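Local coordinates for protein UDP-glucose 6-dehydrogenase (Pyrobaculum islandicum, PDB 3VTF) that probably oxidises UDP-glucose, which it binds, to UDP-glucuronate in two NAD(+)-dependent steps, at residues R368-D373 against T389-P394; W137-V142 against E199-F204. All coordinates share one frame; numbering follows the deposited sequence.

Contact 1. Residues R368-D373 against T389-P394; sequences RVYVHD and TYVEDP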
loop_
_atom_site.group_PDB
_atom_site.type_symbol
_atom_site.label_atom_id
_atom_site.label_comp_id
_atom_site.label_asym_id
_atom_site.label_seq_id
_atom_site.Cartn_x
_atom_site.Cartn_y
_atom_site.Cartn_z
ATOM N N ARG A 368 18.167 -16.824 -29.875
ATOM C CA ARG A 368 17.632 -16.233 -31.080
ATOM C C ARG A 368 16.258 -15.748 -30.688
ATOM O O ARG A 368 15.349 -16.573 -30.449
ATOM C CB ARG A 368 17.489 -17.264 -32.223
ATOM C CG ARG A 368 18.676 -18.206 -32.435
ATOM C CD ARG A 368 18.381 -19.077 -33.651
ATOM N NE ARG A 368 19.580 -19.634 -34.282
ATOM C CZ ARG A 368 19.643 -20.059 -35.553
ATOM N NH1 ARG A 368 18.595 -19.995 -36.364
ATOM N NH2 ARG A 368 20.782 -20.541 -36.028
ATOM N N VAL A 369 16.098 -14.429 -30.658
ATOM C CA VAL A 369 14.889 -13.763 -30.111
ATOM C C VAL A 369 13.915 -13.264 -31.164
ATOM O O VAL A 369 14.269 -12.516 -32.098
ATOM C CB VAL A 369 15.320 -12.557 -29.238
ATOM C CG1 VAL A 369 14.125 -11.796 -28.673
ATOM C CG2 VAL A 369 16.190 -13.055 -28.138
ATOM N N TYR A 370 12.672 -13.661 -30.982
ATOM C CA TYR A 370 11.561 -13.203 -31.778
ATOM C C TYR A 370 10.725 -12.350 -30.870
ATOM O O TYR A 370 10.543 -12.685 -29.671
ATOM C CB TYR A 370 10.729 -14.393 -32.236
ATOM C CG TYR A 370 11.547 -15.337 -33.064
ATOM C CD1 TYR A 370 11.376 -15.401 -34.477
ATOM C CD2 TYR A 370 12.491 -16.170 -32.460
ATOM C CE1 TYR A 370 12.166 -16.279 -35.253
ATOM C CE2 TYR A 370 13.277 -17.044 -33.211
ATOM C CZ TYR A 370 13.114 -17.100 -34.599
ATOM O OH TYR A 370 13.902 -18.016 -35.252
ATOM N N VAL A 371 10.156 -11.285 -31.411
ATOM C CA VAL A 371 9.277 -10.425 -30.635
ATOM C C VAL A 371 8.003 -10.079 -31.388
ATOM O O VAL A 371 7.982 -10.092 -32.600
ATOM C CB VAL A 371 9.981 -9.114 -30.216
ATOM C CG1 VAL A 371 11.276 -9.409 -29.494
ATOM C CG2 VAL A 371 10.210 -8.219 -31.414
ATOM N N HIS A 372 6.943 -9.788 -30.655
ATOM C CA HIS A 372 5.737 -9.227 -31.215
ATOM C C HIS A 372 5.128 -8.204 -30.303
ATOM O O HIS A 372 5.248 -8.305 -29.092
ATOM C CB HIS A 372 4.700 -10.309 -31.489
ATOM C CG HIS A 372 3.346 -9.765 -31.863
ATOM N ND1 HIS A 372 2.397 -9.537 -30.965
ATOM C CD2 HIS A 372 2.822 -9.392 -33.084
ATOM C CE1 HIS A 372 1.317 -9.053 -31.571
ATOM N NE2 HIS A 372 1.578 -8.963 -32.867
ATOM N N ASP A 373 4.464 -7.207 -30.872
ATOM C CA ASP A 373 3.558 -6.348 -30.121
ATOM C C ASP A 373 2.484 -5.861 -31.061
ATOM O O ASP A 373 2.771 -5.594 -32.198
ATOM C CB ASP A 373 4.304 -5.157 -29.512
ATOM C CG ASP A 373 3.462 -4.376 -28.536
ATOM O OD1 ASP A 373 3.529 -4.657 -27.338
ATOM O OD2 ASP A 373 2.715 -3.498 -28.965
ATOM N N THR A 389 14.203 -10.726 -34.468
ATOM C CA THR A 389 13.210 -10.834 -35.524
ATOM C C THR A 389 11.886 -10.300 -35.047
ATOM O O THR A 389 11.376 -10.717 -33.975
ATOM C CB THR A 389 13.055 -12.313 -36.010
ATOM O OG1 THR A 389 14.360 -12.862 -36.242
ATOM C CG2 THR A 389 12.142 -12.452 -37.268
ATOM N N TYR A 390 11.305 -9.410 -35.856
ATOM C CA TYR A 390 9.979 -8.890 -35.602
ATOM C C TYR A 390 8.913 -9.743 -36.311
ATOM O O TYR A 390 8.925 -9.840 -37.529
ATOM C CB TYR A 390 9.894 -7.446 -36.052
ATOM C CG TYR A 390 10.934 -6.626 -35.388
ATOM C CD1 TYR A 390 12.205 -6.588 -35.885
ATOM C CD2 TYR A 390 10.656 -5.944 -34.183
ATOM C CE1 TYR A 390 13.207 -5.857 -35.238
ATOM C CE2 TYR A 390 11.648 -5.228 -33.502
ATOM C CZ TYR A 390 12.920 -5.152 -34.050
ATOM O OH TYR A 390 13.938 -4.477 -33.412
ATOM N N VAL A 391 7.958 -10.304 -35.566
ATOM C CA VAL A 391 6.925 -11.166 -36.131
ATOM C C VAL A 391 5.561 -10.475 -36.160
ATOM O O VAL A 391 5.037 -10.011 -35.146
ATOM C CB VAL A 391 6.858 -12.515 -35.355
ATOM C CG1 VAL A 391 5.806 -13.449 -35.928
ATOM C CG2 VAL A 391 8.204 -13.191 -35.408
ATOM N N GLU A 392 4.930 -10.420 -37.328
ATOM C CA GLU A 392 3.677 -9.689 -37.406
ATOM C C GLU A 392 2.521 -10.400 -36.700
ATOM O O GLU A 392 1.583 -9.761 -36.228
ATOM C CB GLU A 392 3.304 -9.390 -38.899
ATOM C CG GLU A 392 4.476 -8.806 -39.681
ATOM C CD GLU A 392 4.975 -7.445 -39.114
ATOM O OE1 GLU A 392 4.117 -6.643 -38.688
ATOM O OE2 GLU A 392 6.216 -7.165 -39.060
ATOM N N ASP A 393 2.534 -11.720 -36.721
ATOM C CA ASP A 393 1.356 -12.505 -36.193
ATOM C C ASP A 393 1.798 -13.215 -34.884
ATOM O O ASP A 393 2.729 -14.010 -34.909
ATOM C CB ASP A 393 0.943 -13.545 -37.222
ATOM C CG ASP A 393 -0.308 -14.326 -36.816
ATOM O OD1 ASP A 393 -0.620 -14.560 -35.611
ATOM O OD2 ASP A 393 -0.997 -14.726 -37.763
ATOM N N PRO A 394 1.149 -12.910 -33.762
ATOM C CA PRO A 394 1.644 -13.474 -32.465
ATOM C C PRO A 394 1.520 -15.002 -32.425
ATOM O O PRO A 394 2.369 -15.670 -31.811
ATOM C CB PRO A 394 0.762 -12.782 -31.430
ATOM C CG PRO A 394 -0.501 -12.497 -32.185
ATOM C CD PRO A 394 -0.108 -12.197 -33.609
HETATM O O HOH W 1 16.080 -13.478 -34.448
#

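Contact 2. Residues W137-V142 against E199-F204; sequences WHLVVV and ERAASF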
loop_
_atom_site.group_PDB
_atom_site.type_symbol
_atom_site.label_atom_id
_atom_site.label_comp_id
_atom_site.label_asym_id
_atom_site.label_seq_id
_atom_site.Cartn_x
_atom_site.Cartn_y
_atom_site.Cartn_z
ATOM N N TRP A 137 1.700 40.859 -14.241
ATOM C CA TRP A 137 1.719 39.646 -13.423
ATOM C C TRP A 137 1.353 38.453 -14.269
ATOM O O TRP A 137 0.535 38.559 -15.231
ATOM C CB TRP A 137 0.689 39.797 -12.355
ATOM C CG TRP A 137 0.536 38.564 -11.483
ATOM C CD1 TRP A 137 1.245 38.279 -10.316
ATOM C CD2 TRP A 137 -0.442 37.461 -11.626
ATOM N NE1 TRP A 137 0.824 37.115 -9.770
ATOM C CE2 TRP A 137 -0.186 36.558 -10.500
ATOM C CE3 TRP A 137 -1.413 37.100 -12.587
ATOM C CZ2 TRP A 137 -0.916 35.392 -10.307
ATOM C CZ3 TRP A 137 -2.169 35.913 -12.375
ATOM C CH2 TRP A 137 -1.929 35.081 -11.244
ATOM N N HIS A 138 1.974 37.332 -13.930
ATOM C CA HIS A 138 1.764 36.048 -14.605
ATOM C C HIS A 138 1.870 34.942 -13.557
ATOM O O HIS A 138 2.547 35.109 -12.542
ATOM C CB HIS A 138 2.935 35.794 -15.535
ATOM C CG HIS A 138 2.599 34.868 -16.715
ATOM N ND1 HIS A 138 3.001 33.565 -16.743
ATOM C CD2 HIS A 138 1.896 35.088 -17.901
ATOM C CE1 HIS A 138 2.567 32.978 -17.876
ATOM N NE2 HIS A 138 1.897 33.907 -18.583
ATOM N N LEU A 139 1.224 33.784 -13.819
ATOM C CA LEU A 139 1.375 32.629 -12.944
ATOM C C LEU A 139 2.201 31.539 -13.587
ATOM O O LEU A 139 1.926 31.108 -14.703
ATOM C CB LEU A 139 -0.024 32.087 -12.556
ATOM C CG LEU A 139 -0.086 30.775 -11.737
ATOM C CD1 LEU A 139 0.559 30.918 -10.350
ATOM C CD2 LEU A 139 -1.548 30.381 -11.569
ATOM N N VAL A 140 3.200 31.039 -12.880
ATOM C CA VAL A 140 4.026 29.966 -13.445
ATOM C C VAL A 140 3.593 28.653 -12.729
ATOM O O VAL A 140 3.672 28.548 -11.475
ATOM C CB VAL A 140 5.493 30.224 -13.055
ATOM C CG1 VAL A 140 6.378 29.148 -13.670
ATOM C CG2 VAL A 140 5.884 31.634 -13.583
ATOM N N VAL A 141 3.128 27.673 -13.493
ATOM C CA VAL A 141 2.613 26.456 -12.830
ATOM C C VAL A 141 3.474 25.273 -13.252
ATOM O O VAL A 141 3.673 25.023 -14.487
ATOM C CB VAL A 141 1.118 26.209 -13.277
ATOM C CG1 VAL A 141 0.509 24.936 -12.546
ATOM C CG2 VAL A 141 0.232 27.453 -13.027
ATOM N N VAL A 142 3.963 24.523 -12.287
ATOM C CA VAL A 142 4.832 23.413 -12.612
ATOM C C VAL A 142 3.973 22.106 -12.625
ATOM O O VAL A 142 3.482 21.690 -11.536
ATOM C CB VAL A 142 5.965 23.262 -11.557
ATOM C CG1 VAL A 142 6.899 22.093 -11.971
ATOM C CG2 VAL A 142 6.792 24.580 -11.347
ATOM N N GLU A 199 -1.960 33.466 -2.294
ATOM C CA GLU A 199 -3.416 33.427 -2.481
ATOM C C GLU A 199 -3.877 33.675 -3.901
ATOM O O GLU A 199 -4.858 33.079 -4.374
ATOM C CB GLU A 199 -4.115 34.462 -1.523
ATOM C CG GLU A 199 -5.621 34.330 -1.420
ATOM C CD GLU A 199 -6.039 32.868 -1.268
ATOM O OE1 GLU A 199 -5.659 32.266 -0.223
ATOM O OE2 GLU A 199 -6.712 32.318 -2.193
ATOM N N ARG A 200 -3.184 34.566 -4.581
ATOM C CA ARG A 200 -3.620 34.906 -5.920
ATOM C C ARG A 200 -3.417 33.691 -6.821
ATOM O O ARG A 200 -4.256 33.444 -7.662
ATOM C CB ARG A 200 -2.783 36.051 -6.470
ATOM C CG ARG A 200 -3.336 36.644 -7.757
ATOM C CD ARG A 200 -2.529 37.862 -8.173
ATOM N NE ARG A 200 -3.002 38.368 -9.465
ATOM C CZ ARG A 200 -2.598 39.509 -10.017
ATOM N NH1 ARG A 200 -1.725 40.252 -9.386
ATOM N NH2 ARG A 200 -3.124 39.910 -11.197
ATOM N N ALA A 201 -2.306 32.949 -6.632
ATOM C CA ALA A 201 -2.095 31.677 -7.391
ATOM C C ALA A 201 -3.226 30.677 -7.147
ATOM O O ALA A 201 -3.710 30.087 -8.073
ATOM C CB ALA A 201 -0.752 31.059 -7.010
ATOM N N ALA A 202 -3.544 30.424 -5.882
ATOM C CA ALA A 202 -4.611 29.501 -5.501
ATOM C C ALA A 202 -5.951 29.878 -6.087
ATOM O O ALA A 202 -6.645 29.063 -6.734
ATOM C CB ALA A 202 -4.685 29.397 -3.958
ATOM N N SER A 203 -6.302 31.151 -5.962
ATOM C CA SER A 203 -7.593 31.558 -6.539
ATOM C C SER A 203 -7.601 31.437 -8.091
ATOM O O SER A 203 -8.615 31.044 -8.729
ATOM C CB SER A 203 -7.841 33.024 -6.044
ATOM O OG SER A 203 -8.909 33.459 -6.802
ATOM N N PHE A 204 -6.474 31.751 -8.744
ATOM C CA PHE A 204 -6.425 31.637 -10.213
ATOM C C PHE A 204 -6.635 30.172 -10.664
ATOM O O PHE A 204 -7.439 29.878 -11.534
ATOM C CB PHE A 204 -5.076 32.112 -10.705
ATOM C CG PHE A 204 -4.998 32.253 -12.195
ATOM C CD1 PHE A 204 -5.117 33.517 -12.798
ATOM C CD2 PHE A 204 -4.783 31.117 -13.026
ATOM C CE1 PHE A 204 -5.051 33.634 -14.205
ATOM C CE2 PHE A 204 -4.673 31.254 -14.447
ATOM C CZ PHE A 204 -4.813 32.499 -15.022
#

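Contact 1. Residues R368-D373 against T389-P394
Val369, Val371 and Thr389 exchange the first backbone bonds of a short parallel ladder. Thr389 N donates to Val369 O at 3.0 Å, Thr389 O receives Val371 N at 2.9 Å, and Val391 N closes the row on Val371 O at 3.0 Å with a nearly straight N-H...O angle of 171°. Thr389 O also takes a CA-H...O contact from Tyr370 CA. A water donates a second bond to Val369 O and lies 2.6 Å from Thr389 OG1, which suits a threonine on this exposed edge: its hydroxyl engages solvent while CB packs against Tyr370 CD1. Val391 CG2 meets the edge of the same tyrosine ring.

Val371 and Tyr390 point to the face opposite Tyr370 and Thr389, and there Val371 CG2 touches Tyr390 CD2, while Tyr390 OH bonds to Gly385 O. The two strands and helix 377-384 between them form a beta-alpha-beta unit of the UDP-binding domain, in which 389-390 is the outermost strand of a parallel sheet and 368-372 its inner neighbour.

Beyond the ladder, His372 turns CG anti to its backbone N (chi1 171°), which carries the imidazole to the segment leading into helix 394-400. CD2 meets Val391 O in the ring plane at 3.1 Å, Pro394 CB lies over one face, 3.8 Å from the His372 ring centroid, and ND1 is hydrogen-bonded to Tyr413 OH. Replacing His372 by alanine would probably leave Tyr413 OH without this partner and Pro394 without its flat seat. Asp393 OD1 caps Gln395 N at the start of helix 394-400.

Contact 2. Residues W137-V142 against E199-F204
Side-chain packing without any hydrogen bond between the segments joins helix 199-208 to the start of strand 139-142, an inner strand of the mixed sheet in the NAD-binding domain. Its centre is a cation-pi stack. The guanidinium of Arg200 lies flat on the indole of Trp137, planes 6° apart, with CZ 3.6 Å from the centroid of the Trp137 five-membered ring. An extended chain from CG to NE lays the arginine along the indole, so that CD makes a CH-pi contact over the six-membered ring. Tryptophan suits the place because its broad face takes both the charge and the methylenes, while NE1 bonds to Ser169 OG, which helps to set the rotation of the ring.

At the indole edge Phe204 CD1 approaches Trp137 CZ3 to 3.8 Å, the two rings inclined at 56°. Leu139 splits its branches between helix residues one turn apart: CD1 reaches Ala201 CB at 3.6 Å, and CD2 reaches Phe204 CD2 at 3.6 Å. The small methyl of Ala201 lets the helix come close to the leucine.

Lys167 NZ, a like charge, lies near Arg200 NH1, and the electron-rich indole face probably offsets part of that unfavourable proximity.

Contact 2 (137-142 with 199-204) closes before contact 1 (368-373 with 389-394) opens, and the two belong to different domains: the NAD-binding domain with its mixed sheet and the UDP-binding domain with its parallel sheet. Their centres are 50 Å apart and their nearest atoms about 30 Å, on opposite sides of the chain's centre, and they share no strand or helix. Contact 1 pairs neighbouring strands at the edge of one sheet; contact 2 sets a helix against an inner strand of the other. Between them in sequence runs the long helix 221-251. Each is local packing within its own alpha/beta domain, away from the annotated substrate and cofactor sites.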